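Local structure of lactoylglutathione lyase (Pseudomonas aeruginosa, 4MTS) at residues 32-36 and 37-41; 113-116 and 117-121. The protein belongs to the glyoxalase/bleomycin resistance protein/dioxygenase superfamily and forms a two-chain assembly that carries bound metal ions. All blocks are in the same frame, centred on the assembly; numbering follows the deposited sequence.

Interaction 1. Residues 32-36 and 37-41; sequences RDYPE and GRFTL
Tyr-34 and Phe-39 are cross-strand neighbours near the end of the beta hairpin formed by strands 27-34 and 39-45. Backbone bonds hold the ladder. Arg-32 and Leu-41 are a hydrogen-bonded antiparallel pair, with Leu-41 N 2.8 Å from Arg-32 O. Tyr-34 N gives a nearly straight bond to Phe-39 O, at 2.9 Å and 173°. At the turn, a G1 beta bulge sets Arg-38 and Phe-39 together opposite Tyr-34. Tyr-34 O there receives weak bonds from the N atoms of Gly-37, Arg-38 and Phe-39.

Apolar contacts lie on the face of Tyr-34, Phe-39 and Leu-41. Tyr-34 CD2 sits over one face of the Phe-39 ring, toward its rim, 3.5 Å from Phe-39 CZ. The ring planes are 34° apart. Phe-39 CG lies between its backbone N and carbonyl carbon (chi1 72°), which turns the ring toward Tyr-34. Leu-41 CD1 meets the edge of the tyrosine ring at Tyr-34 CE2, 4.2 Å away. Gln-104 of the second subunit packs on all three side chains.

Polar side chains meet on the other face. Thr-40 OG1 donates to Asp-33 OD1 at 2.7 Å, from above the carboxylate plane. Trp-61 NE1 also bonds Thr-40 OG1, and Arg-31 forms a salt bridge with Asp-33 OD2. The hairpin end thus has a largely apolar face that packs on the second subunit and a polar face tied within its own chain.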
ATOM      1  N   ARG A  32     -18.677   2.827  -0.359  1.00 10.30           N
ATOM      2  CA  ARG A  32     -19.457   3.759   0.455  1.00 10.39           C
ATOM      3  C   ARG A  32     -19.342   5.152  -0.174  1.00 14.73           C
ATOM      4  O   ARG A  32     -18.229   5.640  -0.375  1.00 13.05           O
ATOM      5  CB  ARG A  32     -18.974   3.780   1.924  1.00 12.57           C
ATOM      6  CG  ARG A  32     -19.065   2.436   2.690  1.00 14.88           C
ATOM      7  CD  ARG A  32     -20.504   2.034   3.078  1.00 11.98           C
ATOM      8  NE  ARG A  32     -20.507   0.753   3.802  1.00 10.41           N
ATOM      9  CZ  ARG A  32     -20.646  -0.458   3.255  1.00 18.72           C
ATOM     10  NH1 ARG A  32     -20.800  -0.589   1.951  1.00 11.76           N
ATOM     11  NH2 ARG A  32     -20.611  -1.547   4.017  1.00 14.09           N
ATOM     12  N   ASP A  33     -20.496   5.781  -0.512  1.00 10.81           N
ATOM     13  CA  ASP A  33     -20.560   7.131  -1.115  1.00  9.68           C
ATOM     14  C   ASP A  33     -21.269   8.030  -0.089  1.00 12.77           C
ATOM     15  O   ASP A  33     -22.378   7.724   0.319  1.00 12.19           O
ATOM     16  CB  ASP A  33     -21.360   7.136  -2.428  1.00 10.61           C
ATOM     17  CG  ASP A  33     -20.705   6.424  -3.592  1.00 12.98           C
ATOM     18  OD1 ASP A  33     -20.295   7.104  -4.536  1.00 12.10           O
ATOM     19  OD2 ASP A  33     -20.645   5.174  -3.569  1.00 12.86           O
ATOM     20  N   TYR A  34     -20.596   9.074   0.383  1.00 12.74           N
ATOM     21  CA  TYR A  34     -21.121   9.968   1.423  1.00 12.43           C
ATOM     22  C   TYR A  34     -21.428  11.349   0.849  1.00 15.25           C
ATOM     23  O   TYR A  34     -20.511  12.166   0.730  1.00 14.58           O
ATOM     24  CB  TYR A  34     -20.105  10.130   2.562  1.00 13.04           C
ATOM     25  CG  TYR A  34     -19.709   8.822   3.186  1.00 13.88           C
ATOM     26  CD1 TYR A  34     -20.519   8.210   4.139  1.00 15.51           C
ATOM     27  CD2 TYR A  34     -18.553   8.164   2.791  1.00 14.26           C
ATOM     28  CE1 TYR A  34     -20.146   7.013   4.735  1.00 14.79           C
ATOM     29  CE2 TYR A  34     -18.192   6.941   3.347  1.00 15.33           C
ATOM     30  CZ  TYR A  34     -18.981   6.383   4.340  1.00 22.82           C
ATOM     31  OH  TYR A  34     -18.662   5.152   4.850  1.00 24.94           O
ATOM     32  N   PRO A  35     -22.704  11.650   0.538  1.00 13.97           N
ATOM     33  CA  PRO A  35     -23.024  12.996   0.016  1.00 14.51           C
ATOM     34  C   PRO A  35     -22.752  14.099   1.041  1.00 18.33           C
ATOM     35  O   PRO A  35     -22.431  15.227   0.661  1.00 18.61           O
ATOM     36  CB  PRO A  35     -24.504  12.891  -0.409  1.00 16.24           C
ATOM     37  CG  PRO A  35     -25.054  11.743   0.333  1.00 19.85           C
ATOM     38  CD  PRO A  35     -23.903  10.778   0.606  1.00 15.74           C
ATOM     39  N   GLU A  36     -22.791  13.753   2.346  1.00 17.12           N
ATOM     40  CA  GLU A  36     -22.475  14.706   3.422  1.00 17.02           C
ATOM     41  C   GLU A  36     -20.972  15.108   3.398  1.00 23.28           C
ATOM     42  O   GLU A  36     -20.647  16.266   3.624  1.00 24.77           O
ATOM     43  CB  GLU A  36     -22.926  14.155   4.798  1.00 18.24           C
ATOM     44  CG  GLU A  36     -24.432  13.976   4.877  1.00 25.13           C
ATOM     45  CD  GLU A  36     -24.966  13.374   6.159  1.00 62.89           C
ATOM     46  OE1 GLU A  36     -25.145  14.130   7.140  1.00 58.76           O
ATOM     47  OE2 GLU A  36     -25.251  12.154   6.167  1.00 65.79           O
ATOM     48  N   GLY A  37     -20.087  14.173   3.071  1.00 19.45           N
ATOM     49  CA  GLY A  37     -18.656  14.440   2.993  1.00 18.96           C
ATOM     50  C   GLY A  37     -18.131  14.627   1.584  1.00 20.82           C
ATOM     51  O   GLY A  37     -16.953  14.945   1.408  1.00 19.97           O
ATOM     52  N   ARG A  38     -18.997  14.432   0.570  1.00 15.87           N
ATOM     53  CA  ARG A  38     -18.678  14.513  -0.866  1.00 14.81           C
ATOM     54  C   ARG A  38     -17.456  13.677  -1.259  1.00 15.75           C
ATOM     55  O   ARG A  38     -16.506  14.163  -1.884  1.00 15.17           O
ATOM     56  CB  ARG A  38     -18.609  15.949  -1.373  1.00 19.38           C
ATOM     57  CG  ARG A  38     -20.007  16.570  -1.336  1.00 29.49           C
ATOM     58  CD  ARG A  38     -20.091  17.905  -1.996  1.00 25.84           C
ATOM     59  NE  ARG A  38     -19.818  17.885  -3.431  1.00 22.06           N
ATOM     60  CZ  ARG A  38     -20.714  17.596  -4.370  1.00 27.97           C
ATOM     61  NH1 ARG A  38     -21.940  17.206  -4.031  1.00 15.31           N
ATOM     62  NH2 ARG A  38     -20.376  17.638  -5.653  1.00 19.26           N
ATOM     63  N   PHE A  39     -17.469  12.419  -0.834  1.00 11.82           N
ATOM     64  CA  PHE A  39     -16.396  11.497  -1.197  1.00 10.45           C
ATOM     65  C   PHE A  39     -16.941  10.111  -1.250  1.00 11.75           C
ATOM     66  O   PHE A  39     -17.995   9.854  -0.679  1.00 11.93           O
ATOM     67  CB  PHE A  39     -15.178  11.604  -0.261  1.00 13.33           C
ATOM     68  CG  PHE A  39     -15.391  11.054   1.122  1.00 14.99           C
ATOM     69  CD1 PHE A  39     -15.992  11.825   2.109  1.00 19.41           C
ATOM     70  CD2 PHE A  39     -14.966   9.776   1.450  1.00 17.39           C
ATOM     71  CE1 PHE A  39     -16.226  11.301   3.378  1.00 19.52           C
ATOM     72  CE2 PHE A  39     -15.166   9.273   2.729  1.00 20.40           C
ATOM     73  CZ  PHE A  39     -15.785  10.042   3.686  1.00 19.03           C
ATOM     74  N   THR A  40     -16.203   9.220  -1.905  1.00  8.23           N
ATOM     75  CA  THR A  40     -16.569   7.826  -2.018  1.00  8.65           C
ATOM     76  C   THR A  40     -15.321   7.022  -1.658  1.00 10.69           C
ATOM     77  O   THR A  40     -14.220   7.420  -2.042  1.00 11.60           O
ATOM     78  CB  THR A  40     -16.943   7.491  -3.467  1.00 13.31           C
ATOM     79  OG1 THR A  40     -18.017   8.325  -3.894  1.00 13.19           O
ATOM     80  CG2 THR A  40     -17.342   6.024  -3.643  1.00 11.90           C
ATOM     81  N   LEU A  41     -15.523   5.877  -1.011  1.00  6.43           N
ATOM     82  CA  LEU A  41     -14.448   4.916  -0.712  1.00  8.16           C
ATOM     83  C   LEU A  41     -14.808   3.625  -1.414  1.00 11.69           C
ATOM     84  O   LEU A  41     -15.988   3.251  -1.480  1.00 10.65           O
ATOM     85  CB  LEU A  41     -14.395   4.571   0.785  1.00  9.76           C
ATOM     86  CG  LEU A  41     -14.417   5.628   1.802  1.00 20.21           C
ATOM     87  CD1 LEU A  41     -14.424   4.990   3.160  1.00 20.34           C
ATOM     88  CD2 LEU A  41     -13.218   6.573   1.617  1.00 26.65           C
TER
HETATM   89  O   HOH W   1     -23.353  16.487  -1.473  1.00 20.71           O

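Interaction 2. Residues 113-116 and 117-121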
ATOM      1  N   LEU A 113       2.622  -2.719 -14.250  1.00 13.74           N
ATOM      2  CA  LEU A 113       1.494  -2.081 -14.933  1.00 12.92           C
ATOM      3  C   LEU A 113       1.341  -0.712 -14.323  1.00 16.67           C
ATOM      4  O   LEU A 113       1.854  -0.455 -13.221  1.00 14.13           O
ATOM      5  CB  LEU A 113       0.178  -2.857 -14.657  1.00 13.34           C
ATOM      6  CG  LEU A 113       0.124  -4.380 -14.856  1.00 20.04           C
ATOM      7  CD1 LEU A 113      -1.317  -4.907 -14.573  1.00 19.24           C
ATOM      8  CD2 LEU A 113       0.552  -4.762 -16.285  1.00 23.13           C
ATOM      9  N   GLU A 114       0.578   0.165 -14.998  1.00 12.45           N
ATOM     10  CA  GLU A 114       0.179   1.403 -14.373  1.00 11.66           C
ATOM     11  C   GLU A 114      -1.313   1.440 -14.435  1.00 15.91           C
ATOM     12  O   GLU A 114      -1.889   1.115 -15.481  1.00 15.62           O
ATOM     13  CB  GLU A 114       0.766   2.638 -15.015  1.00 14.33           C
ATOM     14  CG  GLU A 114       2.098   3.044 -14.426  1.00 21.24           C
ATOM     15  CD  GLU A 114       2.604   4.332 -15.049  1.00 42.89           C
ATOM     16  OE1 GLU A 114       3.782   4.682 -14.812  1.00 45.79           O
ATOM     17  OE2 GLU A 114       1.829   4.980 -15.790  1.00 29.97           O
ATOM     18  N   ASP A 115      -1.958   1.819 -13.330  1.00 12.53           N
ATOM     19  CA  ASP A 115      -3.416   1.952 -13.334  1.00 10.08           C
ATOM     20  C   ASP A 115      -3.773   3.282 -14.033  1.00 13.24           C
ATOM     21  O   ASP A 115      -2.876   4.066 -14.427  1.00 12.31           O
ATOM     22  CB  ASP A 115      -3.977   1.874 -11.864  1.00  9.93           C
ATOM     23  CG  ASP A 115      -3.803   3.086 -10.944  1.00 11.17           C
ATOM     24  OD1 ASP A 115      -3.363   4.159 -11.425  1.00 11.24           O
ATOM     25  OD2 ASP A 115      -4.217   3.001  -9.789  1.00 12.86           O
ATOM     26  N   PRO A 116      -5.073   3.591 -14.222  1.00 12.14           N
ATOM     27  CA  PRO A 116      -5.433   4.833 -14.937  1.00 12.95           C
ATOM     28  C   PRO A 116      -4.888   6.130 -14.358  1.00 15.65           C
ATOM     29  O   PRO A 116      -4.647   7.083 -15.106  1.00 15.94           O
ATOM     30  CB  PRO A 116      -6.971   4.803 -14.946  1.00 14.57           C
ATOM     31  CG  PRO A 116      -7.301   3.350 -14.914  1.00 19.36           C
ATOM     32  CD  PRO A 116      -6.280   2.789 -13.928  1.00 15.59           C
ATOM     33  N   ASP A 117      -4.691   6.179 -13.023  1.00 12.52           N
ATOM     34  CA  ASP A 117      -4.122   7.341 -12.367  1.00 12.34           C
ATOM     35  C   ASP A 117      -2.589   7.362 -12.424  1.00 16.15           C
ATOM     36  O   ASP A 117      -1.990   8.335 -11.965  1.00 14.54           O
ATOM     37  CB  ASP A 117      -4.594   7.433 -10.923  1.00 14.00           C
ATOM     38  CG  ASP A 117      -6.065   7.758 -10.876  1.00 13.25           C
ATOM     39  OD1 ASP A 117      -6.399   8.958 -10.817  1.00 13.02           O
ATOM     40  OD2 ASP A 117      -6.875   6.814 -10.931  1.00 17.05           O
ATOM     41  N   GLY A 118      -1.984   6.288 -12.909  1.00 14.48           N
ATOM     42  CA  GLY A 118      -0.528   6.233 -12.994  1.00 14.86           C
ATOM     43  C   GLY A 118       0.166   5.537 -11.841  1.00 16.90           C
ATOM     44  O   GLY A 118       1.400   5.503 -11.816  1.00 15.96           O
ATOM     45  N   TYR A 119      -0.603   4.975 -10.871  1.00 12.38           N
ATOM     46  CA  TYR A 119       0.002   4.220  -9.767  1.00  9.60           C
ATOM     47  C   TYR A 119       0.550   2.930 -10.317  1.00 13.71           C
ATOM     48  O   TYR A 119      -0.081   2.287 -11.179  1.00 13.01           O
ATOM     49  CB  TYR A 119      -1.030   3.901  -8.690  1.00  9.74           C
ATOM     50  CG  TYR A 119      -1.555   5.123  -7.993  1.00 10.57           C
ATOM     51  CD1 TYR A 119      -0.742   5.865  -7.137  1.00 14.18           C
ATOM     52  CD2 TYR A 119      -2.877   5.527  -8.157  1.00 10.28           C
ATOM     53  CE1 TYR A 119      -1.226   6.981  -6.464  1.00 13.87           C
ATOM     54  CE2 TYR A 119      -3.381   6.637  -7.474  1.00 10.62           C
ATOM     55  CZ  TYR A 119      -2.555   7.341  -6.604  1.00 16.95           C
ATOM     56  OH  TYR A 119      -3.008   8.421  -5.904  1.00 14.31           O
ATOM     57  N   LYS A 120       1.739   2.552  -9.839  1.00  9.20           N
ATOM     58  CA  LYS A 120       2.438   1.352 -10.292  1.00  8.64           C
ATOM     59  C   LYS A 120       1.965   0.103  -9.598  1.00 12.80           C
ATOM     60  O   LYS A 120       1.801   0.088  -8.367  1.00 12.88           O
ATOM     61  CB  LYS A 120       3.964   1.505 -10.030  1.00 12.11           C
ATOM     62  CG  LYS A 120       4.614   2.546 -10.945  1.00 24.67           C
ATOM     63  CD  LYS A 120       6.133   2.541 -10.811  1.00 47.27           C
ATOM     64  CE  LYS A 120       6.768   3.764 -11.438  1.00 62.00           C
ATOM     65  NZ  LYS A 120       8.125   4.036 -10.886  1.00 68.15           N
ATOM     66  N   VAL A 121       1.717  -0.944 -10.391  1.00  9.51           N
ATOM     67  CA  VAL A 121       1.324  -2.259  -9.899  1.00  8.63           C
ATOM     68  C   VAL A 121       2.407  -3.235 -10.314  1.00 13.69           C
ATOM     69  O   VAL A 121       2.701  -3.388 -11.501  1.00 11.99           O
ATOM     70  CB  VAL A 121      -0.089  -2.697 -10.394  1.00 13.65           C
ATOM     71  CG1 VAL A 121      -0.412  -4.101  -9.911  1.00 14.97           C
ATOM     72  CG2 VAL A 121      -1.162  -1.706  -9.945  1.00 13.73           C
TER
HETATM   73  O   HOH W   2       4.073   5.795 -11.896  1.00 41.40           O
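Asp-115 and Tyr-119 close a beta hairpin between strands 109-114 and 120-125, in the mixed sheet that also holds strand 72-79. Its end is a type I turn from Asp-115 to Gly-118. Gly-118 N donates to Asp-115 O at 2.8 Å. Gly-118 takes a positive phi of 96°, a conformation that suits glycine.

Next to the turn, Asp-115 N is satisfied by Tyr-119 O, 2.9 Å away. Further along, Leu-113 and Val-121 exchange two backbone bonds. Leu-113 N reaches Val-121 O at 2.8 Å, and Val-121 N returns to Leu-113 O. The side chains of this pair are buried against Phe-19 of helix 13-23.

The Asp-115 carboxylate folds back over the turn, because its CG stands between the backbone N and carbonyl carbon (chi1 75°). Asp-115 OD1 accepts from Tyr-119 N at 2.9 Å, from above the carboxylate plane, and takes a weak bond from Asp-117 N. Asp-115 OD2 is hydrogen-bonded to Tyr-20 OH of helix 13-23. Both oxygens of this buried acid are thus hydrogen-bonded. Asp-117 OD1 accepts from Ala-11 N, and Tyr-119 OH bonds Arg-9 O.

On the face of Glu-114 and Lys-120, one water donates to Glu-114 OE1 and to Gly-118 O, the latter at 2.7 Å. The side chains of Asp-115 and Tyr-119 lie side by side, with carboxylate and ring nearly perpendicular (82°). Asp-115 OD2 lies at the ring edge, 3.3 Å from Tyr-119 CD2.

In the fold
Both contacts are antiparallel hairpin ends, but they belong to different sheets. Interaction 1 lies at the surface, its centre about 21 Å from that of the chain. Interaction 2 is partly buried, its centre about 7 Å from that of the chain. The two centres are about 24 Å apart and the contacts do not touch. Beyond the backbone ladder they share, the outer hairpin adds an aromatic pair and a side-chain hydrogen bond. The inner one adds a buried carboxylate that grips backbone N-H groups and is tied to helix 13-23. Both reach the second subunit. Each also adjoins a metal ligand: Leu-41 packs on Glu-56 of the zinc site, Lys-120 on His-74 of the nickel site.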